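Side-chain contact in serpin-ZX (Arabidopsis thaliana, PDB 3LE2), which inhibits the proteases metacaspase-9 and RD21A through its reactive center loop, restraining programmed cell death in the plant: residues Glu135-Ala138 against Glu139-Trp143. Sequence-based numbering, arbitrary orientation.
Sequences EVIA and EVNSW
The carbonyl oxygen of V136 is met almost end-on by the backbone N-H of V140, with N to O at 2.8 Å and an N-H...O angle of 164°, and is touched from the flank by V140 CG2, 3.2 Å from that O. CG2 of V140 comes there because CG1 stands opposite the backbone N (chi1 175°), which turns the second methyl back beside the amide. The same methyl meets CG1 of V136 at 4.1 Å, the two valine side chains slanting across each other, so the same pair is joined by a polar and an apolar contact. Three more such backbone bonds, E139 N to E135 O, N141 N to I137 O and S142 N to A138 O, continue the alpha-helical pattern over about two turns. One step further round, I137 and N141 run side by side, ND2 of N141 lying 4.0 Å from CG2 of I137. The side-chain amide of N141 is engaged beyond the helix, where its OD1 accepts a hydrogen bond from the backbone N of L156, tying the helix to the following loop. The stretch thus illustrates an amphipathic surface helix: E135, A138, E139 and S142 are exposed, whereas V136 packs on A127 of strand 123-127 and V140 on W101 of strand 93-103, with W143 set edge-to-face against W101; this is helix F of the serpin fold, lying across the face of beta-sheet A.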
ATOM      1  N   GLU A 135      22.749  10.285  14.022  1.00 28.62           N
ATOM      2  CA  GLU A 135      21.780  10.466  15.108  1.00 34.19           C
ATOM      3  C   GLU A 135      20.382  10.744  14.588  1.00 33.32           C
ATOM      4  O   GLU A 135      19.392  10.302  15.189  1.00 39.25           O
ATOM      5  CB  GLU A 135      22.178  11.607  16.045  1.00 31.32           C
ATOM      6  CG  GLU A 135      23.543  11.454  16.682  1.00 42.82           C
ATOM      7  CD  GLU A 135      23.700  10.154  17.463  1.00 45.25           C
ATOM      8  OE1 GLU A 135      22.689   9.613  17.985  1.00 44.44           O
ATOM      9  OE2 GLU A 135      24.852   9.686  17.557  1.00 39.99           O
ATOM     10  N   VAL A 136      20.291  11.507  13.499  1.00 28.50           N
ATOM     11  CA  VAL A 136      18.985  11.862  12.932  1.00 29.31           C
ATOM     12  C   VAL A 136      18.245  10.609  12.471  1.00 20.46           C
ATOM     13  O   VAL A 136      17.073  10.432  12.761  1.00 27.87           O
ATOM     14  CB  VAL A 136      19.109  12.865  11.758  1.00 35.72           C
ATOM     15  CG1 VAL A 136      17.720  13.271  11.250  1.00 24.16           C
ATOM     16  CG2 VAL A 136      19.929  14.101  12.176  1.00 29.35           C
ATOM     17  N   ILE A 137      18.953   9.723  11.782  1.00 25.62           N
ATOM     18  CA  ILE A 137      18.394   8.431  11.381  1.00 26.40           C
ATOM     19  C   ILE A 137      17.761   7.689  12.564  1.00 27.35           C
ATOM     20  O   ILE A 137      16.619   7.234  12.480  1.00 26.70           O
ATOM     21  CB  ILE A 137      19.473   7.536  10.726  1.00 25.63           C
ATOM     22  CG1 ILE A 137      20.025   8.213   9.470  1.00 26.76           C
ATOM     23  CG2 ILE A 137      18.913   6.141  10.419  1.00 27.02           C
ATOM     24  CD1 ILE A 137      21.224   7.508   8.870  1.00 30.12           C
ATOM     25  N   ALA A 138      18.493   7.576  13.673  1.00 28.08           N
ATOM     26  CA  ALA A 138      17.959   6.874  14.841  1.00 30.13           C
ATOM     27  C   ALA A 138      16.767   7.614  15.414  1.00 25.51           C
ATOM     28  O   ALA A 138      15.770   6.997  15.814  1.00 29.80           O
ATOM     29  CB  ALA A 138      19.033   6.674  15.919  1.00 24.22           C
ATOM     30  N   GLU A 139      16.878   8.939  15.448  1.00 26.09           N
ATOM     31  CA  GLU A 139      15.805   9.786  15.963  1.00 35.72           C
ATOM     32  C   GLU A 139      14.511   9.608  15.162  1.00 32.17           C
ATOM     33  O   GLU A 139      13.429   9.476  15.739  1.00 34.05           O
ATOM     34  CB  GLU A 139      16.245  11.258  15.975  1.00 44.69           C
ATOM     35  CG  GLU A 139      15.130  12.250  16.316  1.00 60.68           C
ATOM     36  CD  GLU A 139      15.602  13.704  16.338  1.00 80.88           C
ATOM     37  OE1 GLU A 139      16.445  14.084  15.491  1.00 60.72           O
ATOM     38  OE2 GLU A 139      15.119  14.472  17.202  1.00 92.43           O
ATOM     39  N   VAL A 140      14.630   9.604  13.836  1.00 27.13           N
ATOM     40  CA  VAL A 140      13.464   9.426  12.964  1.00 31.56           C
ATOM     41  C   VAL A 140      12.879   8.033  13.173  1.00 28.86           C
ATOM     42  O   VAL A 140      11.658   7.857  13.264  1.00 27.00           O
ATOM     43  CB  VAL A 140      13.821   9.640  11.474  1.00 32.51           C
ATOM     44  CG1 VAL A 140      12.642   9.325  10.589  1.00 27.98           C
ATOM     45  CG2 VAL A 140      14.302  11.074  11.226  1.00 27.35           C
ATOM     46  N   ASN A 141      13.758   7.042  13.283  1.00 28.64           N
ATOM     47  CA  ASN A 141      13.295   5.689  13.564  1.00 32.50           C
ATOM     48  C   ASN A 141      12.567   5.555  14.905  1.00 31.54           C
ATOM     49  O   ASN A 141      11.511   4.935  14.975  1.00 30.84           O
ATOM     50  CB  ASN A 141      14.425   4.669  13.409  1.00 26.25           C
ATOM     51  CG  ASN A 141      14.678   4.337  11.959  1.00 32.08           C
ATOM     52  OD1 ASN A 141      13.811   4.548  11.120  1.00 30.29           O
ATOM     53  ND2 ASN A 141      15.866   3.841  11.647  1.00 35.08           N
ATOM     54  N   SER A 142      13.118   6.156  15.954  1.00 26.01           N
ATOM     55  CA  SER A 142      12.478   6.123  17.266  1.00 30.77           C
ATOM     56  C   SER A 142      11.125   6.813  17.201  1.00 35.57           C
ATOM     57  O   SER A 142      10.135   6.342  17.769  1.00 34.55           O
ATOM     58  CB  SER A 142      13.365   6.810  18.325  1.00 30.72           C
ATOM     59  OG  SER A 142      14.541   6.053  18.600  1.00 32.01           O
ATOM     60  N   TRP A 143      11.095   7.947  16.512  1.00 31.77           N
ATOM     61  CA  TRP A 143       9.853   8.673  16.303  1.00 37.63           C
ATOM     62  C   TRP A 143       8.770   7.816  15.619  1.00 36.36           C
ATOM     63  O   TRP A 143       7.631   7.760  16.078  1.00 41.01           O
ATOM     64  CB  TRP A 143      10.126   9.939  15.492  1.00 34.93           C
ATOM     65  CG  TRP A 143       8.879  10.616  15.058  1.00 48.02           C
ATOM     66  CD1 TRP A 143       8.165  11.559  15.752  1.00 41.68           C
ATOM     67  CD2 TRP A 143       8.169  10.394  13.836  1.00 37.87           C
ATOM     68  NE1 TRP A 143       7.068  11.941  15.029  1.00 38.20           N
ATOM     69  CE2 TRP A 143       7.048  11.245  13.846  1.00 42.25           C
ATOM     70  CE3 TRP A 143       8.384   9.572  12.725  1.00 41.93           C
ATOM     71  CZ2 TRP A 143       6.137  11.291  12.793  1.00 41.71           C
ATOM     72  CZ3 TRP A 143       7.482   9.616  11.680  1.00 42.39           C
ATOM     73  CH2 TRP A 143       6.372  10.471  11.722  1.00 40.49           C
TER